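Local coordinates for rhamnose ABC transporter, periplasmic rhamnose-binding protein (Kribbella flavida, PDB 4KVF) that probably binds a carbohydrate, likely rhamnose, outside the cell membrane and delivers it to an ABC transporter for import, at residues A[34-40]-A[293-299]; A[97-103]-A[122-128]; A[153-157]-A[193-197]. All blocks are in the same frame, centred on the assembly; numbering follows the deposited sequence.

Contact 1 (A[34-40]-A[293-299]); sequences APLKEGL and AALKSGQ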
loop_
_atom_site.group_PDB
_atom_site.type_symbol
_atom_site.label_atom_id
_atom_site.label_comp_id
_atom_site.label_asym_id
_atom_site.label_seq_id
_atom_site.Cartn_x
_atom_site.Cartn_y
_atom_site.Cartn_z
ATOM N N ALA A 34 -29.052 -1.957 -7.771
ATOM C CA ALA A 34 -29.391 -2.812 -6.641
ATOM C C ALA A 34 -28.968 -2.120 -5.353
ATOM O O ALA A 34 -27.861 -1.579 -5.268
ATOM C CB ALA A 34 -28.702 -4.165 -6.764
ATOM N N PRO A 35 -29.841 -2.139 -4.335
ATOM C CA PRO A 35 -29.477 -1.507 -3.061
ATOM C C PRO A 35 -28.447 -2.308 -2.272
ATOM O O PRO A 35 -28.508 -3.541 -2.256
ATOM C CB PRO A 35 -30.808 -1.454 -2.302
ATOM C CG PRO A 35 -31.618 -2.573 -2.884
ATOM C CD PRO A 35 -31.220 -2.661 -4.331
ATOM N N LEU A 36 -27.506 -1.619 -1.628
ATOM C CA LEU A 36 -26.573 -2.283 -0.734
ATOM C C LEU A 36 -27.382 -2.890 0.406
ATOM O O LEU A 36 -28.209 -2.210 1.021
ATOM C CB LEU A 36 -25.533 -1.288 -0.196
ATOM C CG LEU A 36 -24.035 -1.596 -0.320
ATOM C CD1 LEU A 36 -23.687 -2.207 -1.663
ATOM C CD2 LEU A 36 -23.237 -0.314 -0.130
ATOM N N LYS A 37 -27.172 -4.180 0.654
ATOM C CA LYS A 37 -27.877 -4.903 1.713
ATOM C C LYS A 37 -27.378 -4.500 3.098
ATOM O O LYS A 37 -26.178 -4.293 3.296
ATOM C CB LYS A 37 -27.681 -6.416 1.556
ATOM C CG LYS A 37 -28.295 -7.044 0.314
ATOM C CD LYS A 37 -27.866 -8.513 0.220
ATOM C CE LYS A 37 -28.267 -9.176 -1.096
ATOM N NZ LYS A 37 -27.744 -10.575 -1.188
ATOM N N GLU A 38 -28.300 -4.410 4.057
ATOM C CA GLU A 38 -27.935 -4.207 5.456
ATOM C C GLU A 38 -27.657 -5.548 6.130
ATOM O O GLU A 38 -28.064 -6.598 5.632
ATOM C CB GLU A 38 -29.053 -3.476 6.208
ATOM C CG GLU A 38 -29.282 -2.057 5.743
ATOM C CD GLU A 38 -30.470 -1.398 6.421
ATOM O OE1 GLU A 38 -31.327 -2.117 6.978
ATOM O OE2 GLU A 38 -30.550 -0.151 6.388
ATOM N N GLY A 39 -26.965 -5.509 7.264
ATOM C CA GLY A 39 -26.752 -6.701 8.067
ATOM C C GLY A 39 -25.737 -7.690 7.518
ATOM O O GLY A 39 -25.680 -8.841 7.968
ATOM N N LEU A 40 -24.927 -7.256 6.555
ATOM C CA LEU A 40 -23.884 -8.120 5.999
ATOM C C LEU A 40 -22.802 -8.414 7.029
ATOM O O LEU A 40 -22.311 -7.503 7.700
ATOM C CB LEU A 40 -23.227 -7.464 4.783
ATOM C CG LEU A 40 -24.168 -7.277 3.603
ATOM C CD1 LEU A 40 -23.434 -6.612 2.454
ATOM C CD2 LEU A 40 -24.732 -8.623 3.181
ATOM N N ALA A 293 -19.414 -5.495 -0.102
ATOM C CA ALA A 293 -20.852 -5.279 0.013
ATOM C C ALA A 293 -21.501 -5.138 -1.349
ATOM O O ALA A 293 -22.608 -5.642 -1.561
ATOM C CB ALA A 293 -21.147 -4.056 0.868
ATOM N N ALA A 294 -20.821 -4.451 -2.273
ATOM C CA ALA A 294 -21.334 -4.287 -3.624
ATOM C C ALA A 294 -21.432 -5.629 -4.303
ATOM O O ALA A 294 -22.395 -5.892 -5.009
ATOM C CB ALA A 294 -20.449 -3.347 -4.450
ATOM N N LEU A 295 -20.433 -6.481 -4.086
ATOM C CA LEU A 295 -20.459 -7.829 -4.667
ATOM C C LEU A 295 -21.628 -8.649 -4.119
ATOM O O LEU A 295 -22.380 -9.276 -4.873
ATOM C CB LEU A 295 -19.136 -8.553 -4.394
ATOM C CG LEU A 295 -17.971 -8.059 -5.259
ATOM C CD1 LEU A 295 -16.660 -8.448 -4.617
ATOM C CD2 LEU A 295 -18.067 -8.655 -6.660
ATOM N N LYS A 296 -21.770 -8.638 -2.802
ATOM C CA LYS A 296 -22.807 -9.436 -2.131
ATOM C C LYS A 296 -24.215 -8.936 -2.434
ATOM O O LYS A 296 -25.171 -9.715 -2.442
ATOM C CB LYS A 296 -22.555 -9.468 -0.617
ATOM C CG LYS A 296 -23.435 -10.435 0.167
ATOM C CD LYS A 296 -23.221 -11.873 -0.283
ATOM C CE LYS A 296 -24.141 -12.825 0.474
ATOM N NZ LYS A 296 -24.155 -14.181 -0.146
ATOM N N SER A 297 -24.337 -7.640 -2.694
ATOM C CA SER A 297 -25.630 -7.031 -3.007
ATOM C C SER A 297 -25.982 -7.111 -4.490
ATOM O O SER A 297 -27.063 -6.686 -4.910
ATOM C CB SER A 297 -25.645 -5.572 -2.537
ATOM O OG SER A 297 -25.206 -5.493 -1.184
ATOM N N GLY A 298 -25.076 -7.655 -5.289
ATOM C CA GLY A 298 -25.323 -7.801 -6.711
ATOM C C GLY A 298 -25.063 -6.572 -7.569
ATOM O O GLY A 298 -25.417 -6.560 -8.747
ATOM N N GLN A 299 -24.447 -5.536 -7.001
ATOM C CA GLN A 299 -24.165 -4.321 -7.772
ATOM C C GLN A 299 -23.026 -4.498 -8.782
ATOM O O GLN A 299 -23.017 -3.868 -9.849
ATOM C CB GLN A 299 -23.817 -3.160 -6.842
ATOM C CG GLN A 299 -24.942 -2.687 -5.961
ATOM C CD GLN A 299 -24.518 -1.528 -5.083
ATOM O OE1 GLN A 299 -23.323 -1.283 -4.896
ATOM N NE2 GLN A 299 -25.494 -0.801 -4.547
#

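Contact 2 (A[97-103]-A[122-128]); sequences QDVIVVA and IKVVTFD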
loop_
_atom_site.group_PDB
_atom_site.type_symbol
_atom_site.label_atom_id
_atom_site.label_comp_id
_atom_site.label_asym_id
_atom_site.label_seq_id
_atom_site.Cartn_x
_atom_site.Cartn_y
_atom_site.Cartn_z
ATOM N N GLN A 97 -19.876 -16.010 7.309
ATOM C CA GLN A 97 -19.658 -14.625 6.904
ATOM C C GLN A 97 -20.207 -14.431 5.493
ATOM O O GLN A 97 -20.279 -15.383 4.719
ATOM C CB GLN A 97 -18.164 -14.288 6.954
ATOM C CG GLN A 97 -17.560 -14.443 8.344
ATOM C CD GLN A 97 -18.317 -13.650 9.399
ATOM O OE1 GLN A 97 -18.248 -12.425 9.432
ATOM N NE2 GLN A 97 -19.063 -14.350 10.250
ATOM N N ASP A 98 -20.601 -13.202 5.167
ATOM C CA ASP A 98 -21.091 -12.884 3.826
ATOM C C ASP A 98 -19.945 -12.462 2.919
ATOM O O ASP A 98 -19.988 -12.697 1.719
ATOM C CB ASP A 98 -22.131 -11.758 3.883
ATOM C CG ASP A 98 -23.454 -12.211 4.491
ATOM O OD1 ASP A 98 -24.047 -13.184 3.977
ATOM O OD2 ASP A 98 -23.903 -11.594 5.485
ATOM N N VAL A 99 -18.941 -11.828 3.518
ATOM C CA VAL A 99 -17.764 -11.328 2.819
ATOM C C VAL A 99 -16.531 -11.645 3.655
ATOM O O VAL A 99 -16.515 -11.407 4.863
ATOM C CB VAL A 99 -17.824 -9.798 2.636
ATOM C CG1 VAL A 99 -16.570 -9.287 1.903
ATOM C CG2 VAL A 99 -19.094 -9.384 1.892
ATOM N N ILE A 100 -15.508 -12.202 3.011
ATOM C CA ILE A 100 -14.201 -12.376 3.634
ATOM C C ILE A 100 -13.214 -11.431 2.964
ATOM O O ILE A 100 -13.029 -11.466 1.751
ATOM C CB ILE A 100 -13.668 -13.832 3.520
ATOM C CG1 ILE A 100 -14.573 -14.802 4.285
ATOM C CG2 ILE A 100 -12.235 -13.924 4.079
ATOM C CD1 ILE A 100 -14.193 -16.289 4.104
ATOM N N VAL A 101 -12.612 -10.559 3.763
ATOM C CA VAL A 101 -11.594 -9.631 3.283
ATOM C C VAL A 101 -10.240 -10.105 3.807
ATOM O O VAL A 101 -9.987 -10.105 5.021
ATOM C CB VAL A 101 -11.881 -8.209 3.795
ATOM C CG1 VAL A 101 -10.854 -7.236 3.247
ATOM C CG2 VAL A 101 -13.281 -7.799 3.376
ATOM N N VAL A 102 -9.361 -10.514 2.897
ATOM C CA VAL A 102 -8.153 -11.214 3.322
ATOM C C VAL A 102 -6.884 -10.715 2.618
ATOM O O VAL A 102 -6.877 -10.477 1.405
ATOM C CB VAL A 102 -8.324 -12.745 3.118
ATOM C CG1 VAL A 102 -8.742 -13.057 1.674
ATOM C CG2 VAL A 102 -7.051 -13.500 3.501
ATOM N N ALA A 103 -5.812 -10.567 3.385
ATOM C CA ALA A 103 -4.511 -10.238 2.806
ATOM C C ALA A 103 -3.745 -11.545 2.713
ATOM O O ALA A 103 -3.241 -12.044 3.711
ATOM C CB ALA A 103 -3.760 -9.237 3.686
ATOM N N ILE A 122 -20.153 -16.819 -0.418
ATOM C CA ILE A 122 -19.424 -15.820 0.330
ATOM C C ILE A 122 -18.567 -15.061 -0.679
ATOM O O ILE A 122 -17.894 -15.677 -1.498
ATOM C CB ILE A 122 -18.502 -16.482 1.379
ATOM C CG1 ILE A 122 -19.330 -17.285 2.374
ATOM C CG2 ILE A 122 -17.676 -15.422 2.110
ATOM C CD1 ILE A 122 -18.500 -18.071 3.398
ATOM N N LYS A 123 -18.606 -13.732 -0.643
ATOM C CA LYS A 123 -17.727 -12.947 -1.517
ATOM C C LYS A 123 -16.339 -12.777 -0.917
ATOM O O LYS A 123 -16.180 -12.535 0.281
ATOM C CB LYS A 123 -18.358 -11.584 -1.844
ATOM C CG LYS A 123 -19.751 -11.691 -2.464
ATOM C CD LYS A 123 -19.742 -12.511 -3.750
ATOM C CE LYS A 123 -21.136 -13.003 -4.092
ATOM N NZ LYS A 123 -21.141 -13.795 -5.353
ATOM N N VAL A 124 -15.321 -12.896 -1.763
ATOM C CA VAL A 124 -13.949 -12.829 -1.295
ATOM C C VAL A 124 -13.226 -11.649 -1.933
ATOM O O VAL A 124 -13.121 -11.554 -3.149
ATOM C CB VAL A 124 -13.191 -14.131 -1.609
ATOM C CG1 VAL A 124 -11.717 -13.983 -1.271
ATOM C CG2 VAL A 124 -13.798 -15.290 -0.834
ATOM N N VAL A 125 -12.770 -10.742 -1.084
ATOM C CA VAL A 125 -12.017 -9.574 -1.507
ATOM C C VAL A 125 -10.626 -9.634 -0.874
ATOM O O VAL A 125 -10.467 -9.629 0.352
ATOM C CB VAL A 125 -12.710 -8.286 -1.035
ATOM C CG1 VAL A 125 -11.867 -7.071 -1.379
ATOM C CG2 VAL A 125 -14.091 -8.181 -1.658
ATOM N N THR A 126 -9.603 -9.704 -1.706
ATOM C CA THR A 126 -8.261 -9.659 -1.174
ATOM C C THR A 126 -7.819 -8.206 -1.029
ATOM O O THR A 126 -8.397 -7.300 -1.635
ATOM C CB THR A 126 -7.285 -10.417 -2.078
ATOM O OG1 THR A 126 -7.491 -9.993 -3.428
ATOM C CG2 THR A 126 -7.562 -11.910 -2.009
ATOM N N PHE A 127 -6.810 -7.982 -0.204
ATOM C CA PHE A 127 -6.259 -6.640 -0.035
ATOM C C PHE A 127 -4.799 -6.720 0.334
ATOM O O PHE A 127 -4.351 -7.719 0.891
ATOM C CB PHE A 127 -7.057 -5.819 0.991
ATOM C CG PHE A 127 -6.811 -6.205 2.430
ATOM C CD1 PHE A 127 -7.440 -7.303 2.977
ATOM C CD2 PHE A 127 -5.979 -5.445 3.237
ATOM C CE1 PHE A 127 -7.239 -7.648 4.310
ATOM C CE2 PHE A 127 -5.764 -5.791 4.571
ATOM C CZ PHE A 127 -6.403 -6.892 5.104
ATOM N N ASP A 128 -4.053 -5.677 -0.016
ATOM C CA ASP A 128 -2.621 -5.595 0.262
ATOM C C ASP A 128 -1.819 -6.572 -0.596
ATOM O O ASP A 128 -1.038 -6.159 -1.440
ATOM C CB ASP A 128 -2.328 -5.806 1.753
ATOM C CG ASP A 128 -1.504 -4.688 2.346
ATOM O OD1 ASP A 128 -0.373 -4.471 1.864
ATOM O OD2 ASP A 128 -1.983 -4.031 3.296
#

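Contact 3 (A[153-157]-A[193-197]); sequences VKMAK and ENAKL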
loop_
_atom_site.group_PDB
_atom_site.type_symbol
_atom_site.label_atom_id
_atom_site.label_comp_id
_atom_site.label_asym_id
_atom_site.label_seq_id
_atom_site.Cartn_x
_atom_site.Cartn_y
_atom_site.Cartn_z
ATOM N N VAL A 153 9.374 9.339 -9.031
ATOM C CA VAL A 153 10.110 10.170 -9.977
ATOM C C VAL A 153 9.615 11.615 -9.976
ATOM O O VAL A 153 10.414 12.545 -10.018
ATOM C CB VAL A 153 10.114 9.580 -11.400
ATOM C CG1 VAL A 153 10.777 10.550 -12.380
ATOM C CG2 VAL A 153 10.876 8.264 -11.388
ATOM N N LYS A 154 8.296 11.789 -9.882
ATOM C CA LYS A 154 7.703 13.129 -9.830
ATOM C C LYS A 154 8.213 13.911 -8.623
ATOM O O LYS A 154 8.599 15.066 -8.750
ATOM C CB LYS A 154 6.174 13.049 -9.797
ATOM C CG LYS A 154 5.492 14.408 -9.728
ATOM C CD LYS A 154 3.971 14.270 -9.623
ATOM C CE LYS A 154 3.268 15.607 -9.868
HETATM N N MSE A 155 8.225 13.277 -7.452
HETATM C CA MSE A 155 8.749 13.934 -6.252
HETATM C C MSE A 155 10.247 14.215 -6.377
HETATM O O MSE A 155 10.712 15.301 -6.026
HETATM C CB MSE A 155 8.444 13.105 -4.994
HETATM C CG MSE A 155 6.945 13.036 -4.676
HETATM SE SE MSE A 155 6.541 12.120 -3.002
HETATM C CE MSE A 155 7.382 10.402 -3.393
ATOM N N ALA A 156 11.002 13.240 -6.880
ATOM C CA ALA A 156 12.441 13.440 -7.071
ATOM C C ALA A 156 12.730 14.624 -7.996
ATOM O O ALA A 156 13.612 15.434 -7.725
ATOM C CB ALA A 156 13.097 12.180 -7.604
ATOM N N LYS A 157 11.958 14.731 -9.074
ATOM C CA LYS A 157 12.150 15.794 -10.055
ATOM C C LYS A 157 11.896 17.177 -9.456
ATOM O O LYS A 157 12.664 18.105 -9.685
ATOM C CB LYS A 157 11.253 15.576 -11.276
ATOM C CG LYS A 157 11.538 16.517 -12.444
ATOM C CD LYS A 157 10.746 16.067 -13.661
ATOM C CE LYS A 157 10.999 16.915 -14.888
ATOM N NZ LYS A 157 10.160 16.398 -16.007
ATOM N N GLU A 193 10.867 14.011 -21.205
ATOM C CA GLU A 193 10.695 15.066 -20.197
ATOM C C GLU A 193 11.544 14.881 -18.931
ATOM O O GLU A 193 11.750 15.828 -18.169
ATOM C CB GLU A 193 9.218 15.184 -19.811
ATOM C CG GLU A 193 8.772 14.192 -18.749
ATOM C CD GLU A 193 7.347 13.712 -18.949
ATOM O OE1 GLU A 193 7.008 13.330 -20.090
ATOM O OE2 GLU A 193 6.569 13.710 -17.969
ATOM N N ASN A 194 12.023 13.663 -18.701
ATOM C CA ASN A 194 12.876 13.385 -17.542
ATOM C C ASN A 194 14.332 13.179 -17.948
ATOM O O ASN A 194 15.125 12.607 -17.198
ATOM C CB ASN A 194 12.360 12.172 -16.764
ATOM C CG ASN A 194 11.010 12.426 -16.122
ATOM O OD1 ASN A 194 10.729 13.536 -15.669
ATOM N ND2 ASN A 194 10.163 11.402 -16.090
ATOM N N ALA A 195 14.683 13.663 -19.135
ATOM C CA ALA A 195 16.018 13.459 -19.685
ATOM C C ALA A 195 17.148 14.074 -18.850
ATOM O O ALA A 195 18.277 13.588 -18.890
ATOM C CB ALA A 195 16.087 13.964 -21.123
ATOM N N LYS A 196 16.846 15.130 -18.097
ATOM C CA LYS A 196 17.875 15.826 -17.315
ATOM C C LYS A 196 18.096 15.256 -15.911
ATOM O O LYS A 196 19.025 15.663 -15.220
ATOM C CB LYS A 196 17.587 17.329 -17.230
ATOM C CG LYS A 196 17.881 18.086 -18.507
ATOM C CD LYS A 196 17.731 19.586 -18.302
ATOM C CE LYS A 196 16.331 19.938 -17.815
ATOM N NZ LYS A 196 15.271 19.602 -18.807
ATOM N N LEU A 197 17.229 14.337 -15.496
ATOM C CA LEU A 197 17.408 13.603 -14.244
ATOM C C LEU A 197 18.217 12.354 -14.543
ATOM O O LEU A 197 17.910 11.628 -15.488
ATOM C CB LEU A 197 16.063 13.176 -13.656
ATOM C CG LEU A 197 15.284 14.119 -12.737
ATOM C CD1 LEU A 197 14.191 13.353 -11.999
ATOM C CD2 LEU A 197 16.210 14.807 -11.749
#

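Contact 1 (A[34-40]-A[293-299])
Segment 34-40 has no regular structure; it is extended to E38 and turns at G39. It runs past the C-terminal end of helix 281-296, with CA atoms closest at L36 and S297 (5.3 Å) and at A34 and Q299 (5.6 Å). The helix finishes in a Schellman motif: G298 has positive phi (82°), G298 N hydrogen-bonds to L295 O (3.2 Å) and Q299 N to A294 O (2.9 Å). S297 OG accepts from K37 N (3.0 Å) and donates to A293 O (2.6 Å), so one hydroxyl ties the loop to the last turn. The loop leads into strand 41-45 of the six-stranded parallel sheet, in a periplasmic binding protein fold. K37 NZ donates to K296 O (3.0 Å). Q299 NE2, just past the helix, donates to A34 O (2.6 Å). L36 CG and L40 CD1 pack on A293 CB (4.0 and 3.8 Å). L40 CD2 also packs on K296 CG (3.7 Å), while K296 NZ forms a salt bridge with D121.

Contact 2 (A[97-103]-A[122-128])
One face of the F127 ring is covered by the methyl of A103, a CH-pi contact with A103 CB 3.9 Å from the ring centroid and 16° off its normal. V101 CG1 also reaches F127 CD1 (3.4 Å), obliquely to the ring. The backbones pair in parallel, with V99, I100, V101 and V102 in register with K123, V124, V125 and T126. Five hydrogen bonds alternate between the strands: K123 N to D98 O (2.9 Å), I100 N to K123 O (2.8 Å), V125 N to I100 O (2.9 Å), V102 N to V125 O (2.9 Å) and F127 N to V102 O (3.0 Å). The strands belong to a beta-alpha-beta unit whose crossover is helix 111-119, in the six-stranded parallel sheet of a periplasmic binding protein fold. I100, V102, V124 and T126 point to one face of the sheet. Helix 111-119 packs there, and V124 touches its L114. V99, V101, K123 and V125 point to the other face, where helix 281-296 lies; V101 touches A288 and V125 touches L295. I122, just before strand 123-127, packs its CG2 on I100 CG1 (3.8 Å), and both side chains touch A117.

Contact 3 (A[153-157]-A[193-197])
This is a helix-to-loop contact in the second alpha/beta lobe of a periplasmic binding protein fold. It joins the late part of helix 145-159 to the turn that leads into strand 197-204. That strand is at the edge of a four-stranded parallel sheet. A type I beta turn runs from N194 to L197, closed by L197 N to N194 O (3.2 Å). It reverses the chain after helix 176-189, so that N194 and L197 both direct their CA-to-CB bonds toward helix 145-159. The contact is small, with 257 Å² buried in all, and it has a polar and an apolar part. L197 supplies most of the apolar part. L197 CD1 lies 3.7 Å from K157 CA and 4.4 Å from V153 CG1. V153 also packs against M185, E188 and L189 of helix 176-189, and L197 touches L189 as well. The two helices and the start of the strand therefore share one buried patch. N194 ND2 donates a hydrogen bond to the backbone O of E188, which fixes the amide and leaves OD1 turned to the lysine. K157 is fully extended, with all four chi angles near 180°. Its aliphatic chain spans the gap, and its ammonium group donates two hydrogen bonds: K157 NZ to N194 OD1 (2.9 Å) and K157 NZ to E193 O (2.7 Å).

Overall arrangement
Contacts 1 and 2 belong to the lobe with the six-stranded sheet; contact 3 lies in the other lobe, its centre about 44 Å from that of contact 1 and 38 Å from that of contact 2. Contact 2 is buried and built on backbone pairing within a sheet. Contact 1 is partly exposed and packs a loop on the end of a helix with side-chain hydrogen bonds and a few apolar contacts. The two touch: D98 packs on L40 and K296. Helix 281-296 thus serves both. Contact 3 is also mostly buried, yet small. Like contact 1 it uses a lysine ammonium on backbone oxygen. Contact 1 spans 252 intervening residues, and both other contacts are nested within it.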